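Long-range contacts in alpha-Amylase (PDB 2B5D), which is named an alpha-amylase and belongs to glycoside hydrolase family 57, with a largely parallel beta-sheet core surrounded by helices: residues M1-L9 with V371-A382; M44-L53 with L364-N372. One frame throughout, in Å; residues are numbered along the deposited sequence.

Contact 1: M1-L9 with V371-A382; sequences MRGKILIFL and VNESKDLKLVTA
K4 lays its aliphatic stem across V380 at about a right angle, CG reaching V380 CG1 at 3.6 Å. The same stem runs alongside K378, pointing the same way, so that K4 NZ and K378 NZ come within 3.2 Å; two ammonium groups this close probably repel, and K4 NZ also has a long, weak ion pair with E341. On the opposite face of the sheet, I5 takes the apolar side: chi1 of 74° sets CG1 between the backbone N and the carbonyl carbon, facing V371 CG1 at 4.0 Å, and leaves CG2 anti to the carbonyl carbon, 3.9 Å from L377 CD2. Further along, L6 CD2 rests on A382 CB. At the other end the R2 guanidinium has L377 O over one face, toward its rim, and K375 O near its plane, where NH1 makes a short (2.6 Å) but weak bond. Between these side chains the backbones pair in parallel: I5 N donates to K378 O (2.7 Å, 172°) and its O accepts from V380 N, while G3 bonds likewise to D376 and K378. Strand 3-11 also pairs in parallel with strand 343-349, through K4, L6 and F8, and so lies between the two strands of a beta-alpha-beta crossover from strand 343-349 to 377-379 whose main helix is 360-373.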
loop_
_atom_site.group_PDB
_atom_site.type_symbol
_atom_site.label_atom_id
_atom_site.label_comp_id
_atom_site.label_asym_id
_atom_site.label_seq_id
_atom_site.Cartn_x
_atom_site.Cartn_y
_atom_site.Cartn_z
ATOM N N MET A 1 45.333 19.872 37.994
ATOM C CA MET A 1 44.008 20.118 37.328
ATOM C C MET A 1 43.383 18.818 36.769
ATOM O O MET A 1 44.088 17.858 36.444
ATOM C CB MET A 1 44.091 21.255 36.270
ATOM C CG MET A 1 45.280 21.218 35.279
ATOM S SD MET A 1 45.199 22.534 33.984
ATOM C CE MET A 1 46.569 22.096 32.884
ATOM N N ARG A 2 42.054 18.812 36.682
ATOM C CA ARG A 2 41.278 17.678 36.191
ATOM C C ARG A 2 40.458 18.088 34.988
ATOM O O ARG A 2 39.946 19.206 34.927
ATOM C CB ARG A 2 40.318 17.202 37.261
ATOM C CG ARG A 2 40.631 17.722 38.647
ATOM C CD ARG A 2 39.482 17.457 39.637
ATOM N NE ARG A 2 39.778 16.385 40.584
ATOM C CZ ARG A 2 40.486 15.294 40.308
ATOM N NH1 ARG A 2 40.952 15.095 39.083
ATOM N NH2 ARG A 2 40.713 14.391 41.260
ATOM N N GLY A 3 40.343 17.172 34.032
ATOM C CA GLY A 3 39.462 17.308 32.873
ATOM C C GLY A 3 38.022 17.256 33.322
ATOM O O GLY A 3 37.706 16.580 34.296
ATOM N N LYS A 4 37.152 17.987 32.622
ATOM C CA LYS A 4 35.733 18.046 32.989
ATOM C C LYS A 4 34.889 17.218 32.028
ATOM O O LYS A 4 34.934 17.407 30.804
ATOM C CB LYS A 4 35.283 19.506 33.080
ATOM C CG LYS A 4 35.958 20.209 34.258
ATOM C CD LYS A 4 36.644 21.502 33.888
ATOM C CE LYS A 4 35.974 22.721 34.540
ATOM N NZ LYS A 4 36.105 22.754 36.037
ATOM N N ILE A 5 34.166 16.249 32.574
ATOM C CA ILE A 5 33.347 15.422 31.693
ATOM C C ILE A 5 31.898 15.791 31.759
ATOM O O ILE A 5 31.256 15.704 32.826
ATOM C CB ILE A 5 33.718 13.834 31.579
ATOM C CG1 ILE A 5 33.314 13.030 32.804
ATOM C CG2 ILE A 5 35.228 13.566 31.138
ATOM C CD1 ILE A 5 31.905 12.429 32.625
ATOM N N LEU A 6 31.394 16.274 30.627
ATOM C CA LEU A 6 29.982 16.665 30.569
ATOM C C LEU A 6 29.149 15.665 29.743
ATOM O O LEU A 6 29.179 15.666 28.510
ATOM C CB LEU A 6 29.819 18.171 30.202
ATOM C CG LEU A 6 28.589 18.896 29.625
ATOM C CD1 LEU A 6 27.222 18.519 30.172
ATOM C CD2 LEU A 6 28.804 20.438 29.619
ATOM N N ILE A 7 28.449 14.784 30.463
ATOM C CA ILE A 7 27.580 13.793 29.821
ATOM C C ILE A 7 26.226 14.429 29.613
ATOM O O ILE A 7 25.589 14.915 30.540
ATOM C CB ILE A 7 27.419 12.436 30.643
ATOM C CG1 ILE A 7 28.738 11.665 30.789
ATOM C CG2 ILE A 7 26.358 11.526 30.005
ATOM C CD1 ILE A 7 29.621 11.663 29.536
ATOM N N PHE A 8 25.760 14.391 28.385
ATOM C CA PHE A 8 24.437 14.936 28.114
ATOM C C PHE A 8 23.505 13.857 27.526
ATOM O O PHE A 8 23.827 13.228 26.512
ATOM C CB PHE A 8 24.538 16.185 27.191
ATOM C CG PHE A 8 23.199 16.791 26.890
ATOM C CD1 PHE A 8 22.701 17.864 27.657
ATOM C CD2 PHE A 8 22.402 16.254 25.888
ATOM C CE1 PHE A 8 21.421 18.413 27.415
ATOM C CE2 PHE A 8 21.113 16.778 25.646
ATOM C CZ PHE A 8 20.629 17.867 26.387
ATOM N N LEU A 9 22.361 13.663 28.169
ATOM C CA LEU A 9 21.281 12.821 27.666
ATOM C C LEU A 9 20.109 13.621 27.146
ATOM O O LEU A 9 19.477 14.413 27.899
ATOM C CB LEU A 9 20.736 11.937 28.798
ATOM C CG LEU A 9 21.694 10.939 29.454
ATOM C CD1 LEU A 9 20.945 10.055 30.466
ATOM C CD2 LEU A 9 22.453 10.119 28.427
ATOM N N VAL A 371 34.632 7.738 37.314
ATOM C CA VAL A 371 35.056 9.136 37.145
ATOM C C VAL A 371 35.179 9.802 38.497
ATOM O O VAL A 371 36.129 10.533 38.735
ATOM C CB VAL A 371 34.146 9.958 36.184
ATOM C CG1 VAL A 371 34.395 11.442 36.343
ATOM C CG2 VAL A 371 34.407 9.577 34.735
ATOM N N ASN A 372 34.237 9.524 39.382
ATOM C CA ASN A 372 34.306 10.008 40.741
ATOM C C ASN A 372 35.650 9.643 41.444
ATOM O O ASN A 372 36.248 10.486 42.099
ATOM C CB ASN A 372 33.120 9.485 41.555
ATOM C CG ASN A 372 31.826 10.282 41.338
ATOM O OD1 ASN A 372 30.723 9.765 41.608
ATOM N ND2 ASN A 372 31.939 11.523 40.865
ATOM N N GLU A 373 36.113 8.400 41.298
ATOM C CA GLU A 373 37.397 7.988 41.854
ATOM C C GLU A 373 38.593 8.525 41.113
ATOM O O GLU A 373 39.614 8.803 41.740
ATOM C CB GLU A 373 37.517 6.461 41.980
ATOM C CG GLU A 373 36.597 5.861 43.060
ATOM C CD GLU A 373 36.356 6.830 44.231
ATOM O OE1 GLU A 373 37.330 7.162 44.963
ATOM O OE2 GLU A 373 35.188 7.272 44.404
ATOM N N SER A 374 38.482 8.675 39.793
ATOM C CA SER A 374 39.589 9.203 38.968
ATOM C C SER A 374 40.227 10.483 39.505
ATOM O O SER A 374 39.546 11.397 39.954
ATOM C CB SER A 374 39.147 9.456 37.530
ATOM O OG SER A 374 40.191 10.057 36.777
ATOM N N LYS A 375 41.557 10.516 39.434
ATOM C CA LYS A 375 42.338 11.683 39.789
ATOM C C LYS A 375 42.575 12.582 38.560
ATOM O O LYS A 375 43.125 13.676 38.678
ATOM C CB LYS A 375 43.673 11.252 40.454
ATOM C CG LYS A 375 43.517 10.688 41.889
ATOM C CD LYS A 375 42.668 11.616 42.804
ATOM C CE LYS A 375 42.371 10.995 44.194
ATOM N NZ LYS A 375 43.553 11.032 45.124
ATOM N N ASP A 376 42.163 12.122 37.386
ATOM C CA ASP A 376 42.373 12.873 36.147
ATOM C C ASP A 376 41.082 13.633 35.674
ATOM O O ASP A 376 41.117 14.371 34.683
ATOM C CB ASP A 376 42.861 11.912 35.029
ATOM C CG ASP A 376 44.370 11.491 35.165
ATOM O OD1 ASP A 376 45.267 12.365 35.399
ATOM O OD2 ASP A 376 44.669 10.274 34.968
ATOM N N LEU A 377 39.960 13.431 36.371
ATOM C CA LEU A 377 38.625 13.655 35.794
ATOM C C LEU A 377 37.599 13.977 36.840
ATOM O O LEU A 377 37.609 13.441 37.944
ATOM C CB LEU A 377 38.097 12.440 35.006
ATOM C CG LEU A 377 38.670 11.948 33.688
ATOM C CD1 LEU A 377 37.816 10.810 33.219
ATOM C CD2 LEU A 377 38.747 13.018 32.610
ATOM N N LYS A 378 36.698 14.859 36.439
ATOM C CA LYS A 378 35.589 15.313 37.249
ATOM C C LYS A 378 34.311 15.283 36.376
ATOM O O LYS A 378 34.346 15.638 35.194
ATOM C CB LYS A 378 35.893 16.750 37.681
ATOM C CG LYS A 378 34.937 17.308 38.757
ATOM C CD LYS A 378 35.489 18.582 39.343
ATOM C CE LYS A 378 36.123 19.449 38.250
ATOM N NZ LYS A 378 36.127 20.921 38.600
ATOM N N LEU A 379 33.200 14.831 36.940
ATOM C CA LEU A 379 31.908 15.026 36.289
ATOM C C LEU A 379 31.481 16.460 36.580
ATOM O O LEU A 379 31.614 16.896 37.705
ATOM C CB LEU A 379 30.850 14.086 36.834
ATOM C CG LEU A 379 31.055 12.568 36.715
ATOM C CD1 LEU A 379 29.884 11.822 37.402
ATOM C CD2 LEU A 379 31.207 12.117 35.281
ATOM N N VAL A 380 30.990 17.169 35.556
ATOM C CA VAL A 380 30.379 18.504 35.692
ATOM C C VAL A 380 29.007 18.529 35.014
ATOM O O VAL A 380 28.741 17.726 34.120
ATOM C CB VAL A 380 31.288 19.626 35.061
ATOM C CG1 VAL A 380 32.668 19.653 35.726
ATOM C CG2 VAL A 380 31.445 19.469 33.525
ATOM N N THR A 381 28.117 19.414 35.453
ATOM C CA THR A 381 26.901 19.692 34.671
ATOM C C THR A 381 27.232 20.939 33.875
ATOM O O THR A 381 28.215 21.605 34.159
ATOM C CB THR A 381 25.677 19.973 35.543
ATOM O OG1 THR A 381 25.833 21.271 36.124
ATOM C CG2 THR A 381 25.509 18.917 36.610
ATOM N N ALA A 382 26.402 21.288 32.910
ATOM C CA ALA A 382 26.698 22.414 32.052
ATOM C C ALA A 382 26.531 23.769 32.782
ATOM O O ALA A 382 27.211 24.744 32.472
ATOM C CB ALA A 382 25.844 22.349 30.837
HETATM O O HOH W 1 26.648 16.955 32.710
#

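Contact 2: M44-L53 with L364-N372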
loop_
_atom_site.group_PDB
_atom_site.type_symbol
_atom_site.label_atom_id
_atom_site.label_comp_id
_atom_site.label_asym_id
_atom_site.label_seq_id
_atom_site.Cartn_x
_atom_site.Cartn_y
_atom_site.Cartn_z
ATOM N N MET A 44 18.989 4.740 39.506
ATOM C CA MET A 44 20.409 4.988 39.504
ATOM C C MET A 44 20.833 6.276 40.233
ATOM O O MET A 44 21.890 6.295 40.846
ATOM C CB MET A 44 20.898 4.967 38.059
ATOM C CG MET A 44 22.411 4.904 37.872
ATOM S SD MET A 44 23.203 6.528 37.699
ATOM C CE MET A 44 23.170 6.786 35.927
ATOM N N PHE A 45 20.036 7.346 40.178
ATOM C CA PHE A 45 20.398 8.604 40.857
ATOM C C PHE A 45 20.280 8.412 42.347
ATOM O O PHE A 45 21.056 8.956 43.116
ATOM C CB PHE A 45 19.488 9.787 40.471
ATOM C CG PHE A 45 19.533 10.165 39.012
ATOM C CD1 PHE A 45 18.560 10.985 38.485
ATOM C CD2 PHE A 45 20.531 9.690 38.166
ATOM C CE1 PHE A 45 18.573 11.324 37.150
ATOM C CE2 PHE A 45 20.545 10.032 36.838
ATOM C CZ PHE A 45 19.561 10.852 36.330
ATOM N N ASP A 46 19.259 7.655 42.735
ATOM C CA ASP A 46 19.017 7.311 44.114
ATOM C C ASP A 46 20.149 6.442 44.679
ATOM O O ASP A 46 20.672 6.742 45.763
ATOM C CB ASP A 46 17.674 6.604 44.217
ATOM C CG ASP A 46 17.233 6.386 45.656
ATOM O OD1 ASP A 46 17.153 5.200 46.058
ATOM O OD2 ASP A 46 16.960 7.380 46.377
ATOM N N GLU A 47 20.542 5.402 43.938
ATOM C CA GLU A 47 21.514 4.421 44.414
ATOM C C GLU A 47 22.966 4.934 44.440
ATOM O O GLU A 47 23.695 4.687 45.421
ATOM C CB GLU A 47 21.399 3.124 43.605
ATOM C CG GLU A 47 22.392 2.017 43.986
ATOM C CD GLU A 47 21.951 1.169 45.205
ATOM O OE1 GLU A 47 22.834 0.707 45.981
ATOM O OE2 GLU A 47 20.723 0.953 45.383
ATOM N N ILE A 48 23.394 5.634 43.384
ATOM C CA ILE A 48 24.763 6.165 43.324
ATOM C C ILE A 48 25.017 7.164 44.466
ATOM O O ILE A 48 24.069 7.802 44.968
ATOM C CB ILE A 48 25.104 6.785 41.927
ATOM C CG1 ILE A 48 26.611 6.683 41.659
ATOM C CG2 ILE A 48 24.587 8.220 41.814
ATOM C CD1 ILE A 48 27.064 7.126 40.280
ATOM N N GLU A 49 26.276 7.293 44.891
ATOM C CA GLU A 49 26.606 8.232 45.981
ATOM C C GLU A 49 26.545 9.653 45.446
ATOM O O GLU A 49 25.940 10.540 46.047
ATOM C CB GLU A 49 27.979 7.927 46.602
ATOM C CG GLU A 49 28.488 8.935 47.697
ATOM C CD GLU A 49 27.518 9.142 48.895
ATOM O OE1 GLU A 49 27.380 10.305 49.379
ATOM O OE2 GLU A 49 26.886 8.151 49.352
ATOM N N ASP A 50 27.170 9.859 44.295
ATOM C CA ASP A 50 27.233 11.179 43.708
ATOM C C ASP A 50 27.366 11.046 42.204
ATOM O O ASP A 50 27.994 10.107 41.716
ATOM C CB ASP A 50 28.428 11.945 44.274
ATOM C CG ASP A 50 28.295 13.453 44.097
ATOM O OD1 ASP A 50 27.198 14.012 44.358
ATOM O OD2 ASP A 50 29.301 14.088 43.709
ATOM N N PHE A 51 26.784 12.000 41.481
ATOM C CA PHE A 51 26.903 12.069 40.030
ATOM C C PHE A 51 26.774 13.541 39.621
ATOM O O PHE A 51 26.344 14.368 40.415
ATOM C CB PHE A 51 25.813 11.188 39.361
ATOM C CG PHE A 51 24.421 11.788 39.428
ATOM C CD1 PHE A 51 23.631 11.634 40.577
ATOM C CD2 PHE A 51 23.923 12.539 38.360
ATOM C CE1 PHE A 51 22.372 12.216 40.649
ATOM C CE2 PHE A 51 22.670 13.128 38.424
ATOM C CZ PHE A 51 21.892 12.963 39.563
ATOM N N ARG A 52 27.170 13.847 38.389
ATOM C CA ARG A 52 26.787 15.096 37.712
ATOM C C ARG A 52 26.327 14.758 36.292
ATOM O O ARG A 52 27.046 14.107 35.535
ATOM C CB ARG A 52 27.945 16.098 37.629
ATOM C CG ARG A 52 28.416 16.713 38.927
ATOM C CD ARG A 52 27.311 17.422 39.666
ATOM N NE ARG A 52 27.874 18.111 40.807
ATOM C CZ ARG A 52 27.975 17.595 42.025
ATOM N NH1 ARG A 52 28.535 18.311 42.983
ATOM N NH2 ARG A 52 27.523 16.375 42.296
ATOM N N LEU A 53 25.140 15.239 35.931
ATOM C CA LEU A 53 24.550 14.918 34.629
ATOM C C LEU A 53 23.619 16.026 34.181
ATOM O O LEU A 53 22.861 16.592 34.982
ATOM C CB LEU A 53 23.805 13.567 34.696
ATOM C CG LEU A 53 22.956 13.106 33.510
ATOM C CD1 LEU A 53 23.830 12.593 32.400
ATOM C CD2 LEU A 53 21.849 12.077 33.905
ATOM N N LEU A 364 26.283 3.606 32.704
ATOM C CA LEU A 364 26.306 4.966 33.167
ATOM C C LEU A 364 26.693 5.097 34.627
ATOM O O LEU A 364 27.435 6.028 35.013
ATOM C CB LEU A 364 24.978 5.677 32.889
ATOM C CG LEU A 364 25.170 6.784 31.852
ATOM C CD1 LEU A 364 26.053 7.857 32.453
ATOM C CD2 LEU A 364 25.812 6.302 30.521
ATOM N N LYS A 365 26.204 4.158 35.432
ATOM C CA LYS A 365 26.418 4.221 36.871
ATOM C C LYS A 365 27.868 3.862 37.202
ATOM O O LYS A 365 28.496 4.487 38.045
ATOM C CB LYS A 365 25.465 3.282 37.603
ATOM C CG LYS A 365 25.531 3.408 39.128
ATOM C CD LYS A 365 25.191 2.075 39.754
ATOM C CE LYS A 365 24.957 2.215 41.242
ATOM N NZ LYS A 365 24.692 0.866 41.794
ATOM N N ARG A 366 28.394 2.864 36.515
ATOM C CA ARG A 366 29.745 2.441 36.757
ATOM C C ARG A 366 30.724 3.477 36.264
ATOM O O ARG A 366 31.746 3.687 36.903
ATOM C CB ARG A 366 30.020 1.040 36.174
ATOM C CG ARG A 366 29.397 -0.066 37.047
ATOM C CD ARG A 366 29.833 0.007 38.560
ATOM N NE ARG A 366 31.268 -0.281 38.687
ATOM C CZ ARG A 366 32.133 0.436 39.393
ATOM N NH1 ARG A 366 33.410 0.080 39.413
ATOM N NH2 ARG A 366 31.726 1.496 40.092
ATOM N N PHE A 367 30.405 4.120 35.141
ATOM C CA PHE A 367 31.274 5.154 34.591
ATOM C C PHE A 367 31.303 6.355 35.511
ATOM O O PHE A 367 32.351 6.932 35.706
ATOM C CB PHE A 367 30.855 5.552 33.183
ATOM C CG PHE A 367 31.701 6.625 32.577
ATOM C CD1 PHE A 367 32.959 6.327 32.078
ATOM C CD2 PHE A 367 31.219 7.938 32.466
ATOM C CE1 PHE A 367 33.767 7.333 31.485
ATOM C CE2 PHE A 367 32.002 8.947 31.876
ATOM C CZ PHE A 367 33.289 8.650 31.388
ATOM N N PHE A 368 30.165 6.717 36.094
ATOM C CA PHE A 368 30.142 7.830 37.034
ATOM C C PHE A 368 31.004 7.528 38.247
ATOM O O PHE A 368 31.823 8.363 38.643
ATOM C CB PHE A 368 28.722 8.198 37.466
ATOM C CG PHE A 368 27.922 8.913 36.408
ATOM C CD1 PHE A 368 28.532 9.395 35.244
ATOM C CD2 PHE A 368 26.562 9.143 36.593
ATOM C CE1 PHE A 368 27.801 10.067 34.290
ATOM C CE2 PHE A 368 25.819 9.831 35.641
ATOM C CZ PHE A 368 26.437 10.293 34.492
ATOM N N GLU A 369 30.841 6.336 38.811
ATOM C CA GLU A 369 31.580 5.952 40.016
ATOM C C GLU A 369 33.082 5.929 39.765
ATOM O O GLU A 369 33.866 6.344 40.613
ATOM C CB GLU A 369 31.074 4.617 40.589
ATOM C CG GLU A 369 29.650 4.700 41.124
ATOM C CD GLU A 369 29.048 3.356 41.546
ATOM O OE1 GLU A 369 29.446 2.271 41.017
ATOM O OE2 GLU A 369 28.160 3.395 42.435
ATOM N N LEU A 370 33.467 5.464 38.582
ATOM C CA LEU A 370 34.857 5.453 38.154
ATOM C C LEU A 370 35.405 6.854 37.970
ATOM O O LEU A 370 36.523 7.137 38.415
ATOM C CB LEU A 370 34.985 4.669 36.862
ATOM C CG LEU A 370 35.485 3.215 36.865
ATOM C CD1 LEU A 370 35.499 2.534 38.239
ATOM C CD2 LEU A 370 34.673 2.440 35.868
ATOM N N VAL A 371 34.632 7.738 37.314
ATOM C CA VAL A 371 35.056 9.136 37.145
ATOM C C VAL A 371 35.179 9.802 38.497
ATOM O O VAL A 371 36.129 10.533 38.735
ATOM C CB VAL A 371 34.146 9.958 36.184
ATOM C CG1 VAL A 371 34.395 11.442 36.343
ATOM C CG2 VAL A 371 34.407 9.577 34.735
ATOM N N ASN A 372 34.237 9.524 39.382
ATOM C CA ASN A 372 34.306 10.008 40.741
ATOM C C ASN A 372 35.650 9.643 41.444
ATOM O O ASN A 372 36.248 10.486 42.099
ATOM C CB ASN A 372 33.120 9.485 41.555
ATOM C CG ASN A 372 31.826 10.282 41.338
ATOM O OD1 ASN A 372 30.723 9.765 41.608
ATOM N ND2 ASN A 372 31.939 11.523 40.865
HETATM O O HOH W 2 25.615 2.183 44.824
#
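E47 and K365 meet through one water, which donates to E47 O at 3.2 Å and makes weak bonds to E47 OE1 and K365 NZ. The charged ends themselves stay beyond salt-bridge range, with OE1 of E47 4.6 Å from NZ of K365. The apolar stem of K365 slides past M44 in the opposite direction, tightly enough that K365 CB lies 3.5 Å from M44 CG. Bends at chi2 (-93°) and chi3 of M44 then carry its CE to L364 CB. This is the C-terminal end of helix 27-47 lying against helix 360-373, as neighbouring helices do in the outer layer of a beta/alpha fold; F368, projecting from the second helix, also touches I7 and L379 of the sheet. Its ring takes L53 CD1 at one edge, 4.1 Å from CZ. F51 approaches obliquely, its CB 3.5 Å from F368 CD2. I48, with CG1 anti to the backbone N (chi1 -152°), crosses F368 at about a right angle, I48 CD1 3.4 Å from F368 CB, and runs antiparallel past the stem of E369, whose OE1 is bound by R366. In the loop after the helix, R52 NH2 forms a salt bridge with D50 OD1 and a hydrogen bond to F51 O (3.0 Å), both partners nearly in the guanidinium plane, while R52 NE makes a salt bridge with E384.

From the N terminus the chain first lays down strand 3-11, which contact 1 later joins to strand 377-379, closing a loop of more than 360 residues. Helix 27-47 and the turn into strand 53-57 follow, and contact 2 closes a second loop there, from 44-53 to 364-372, that nests within the first, the two sharing V371 and N372 at their far ends. Both returning segments come from one continuous piece of chain: helix 360-373 serves both contacts, and strand 377-379 follows after a short turn. Contact 1 thus ties strand to strand in the sheet, and contact 2 ties helix 360-373 to the end of helix 27-47 and the loop into strand 53-57. Their centres are 11 Å apart, and they touch where L379 CD1 packs 3.5 Å from F368 CD1.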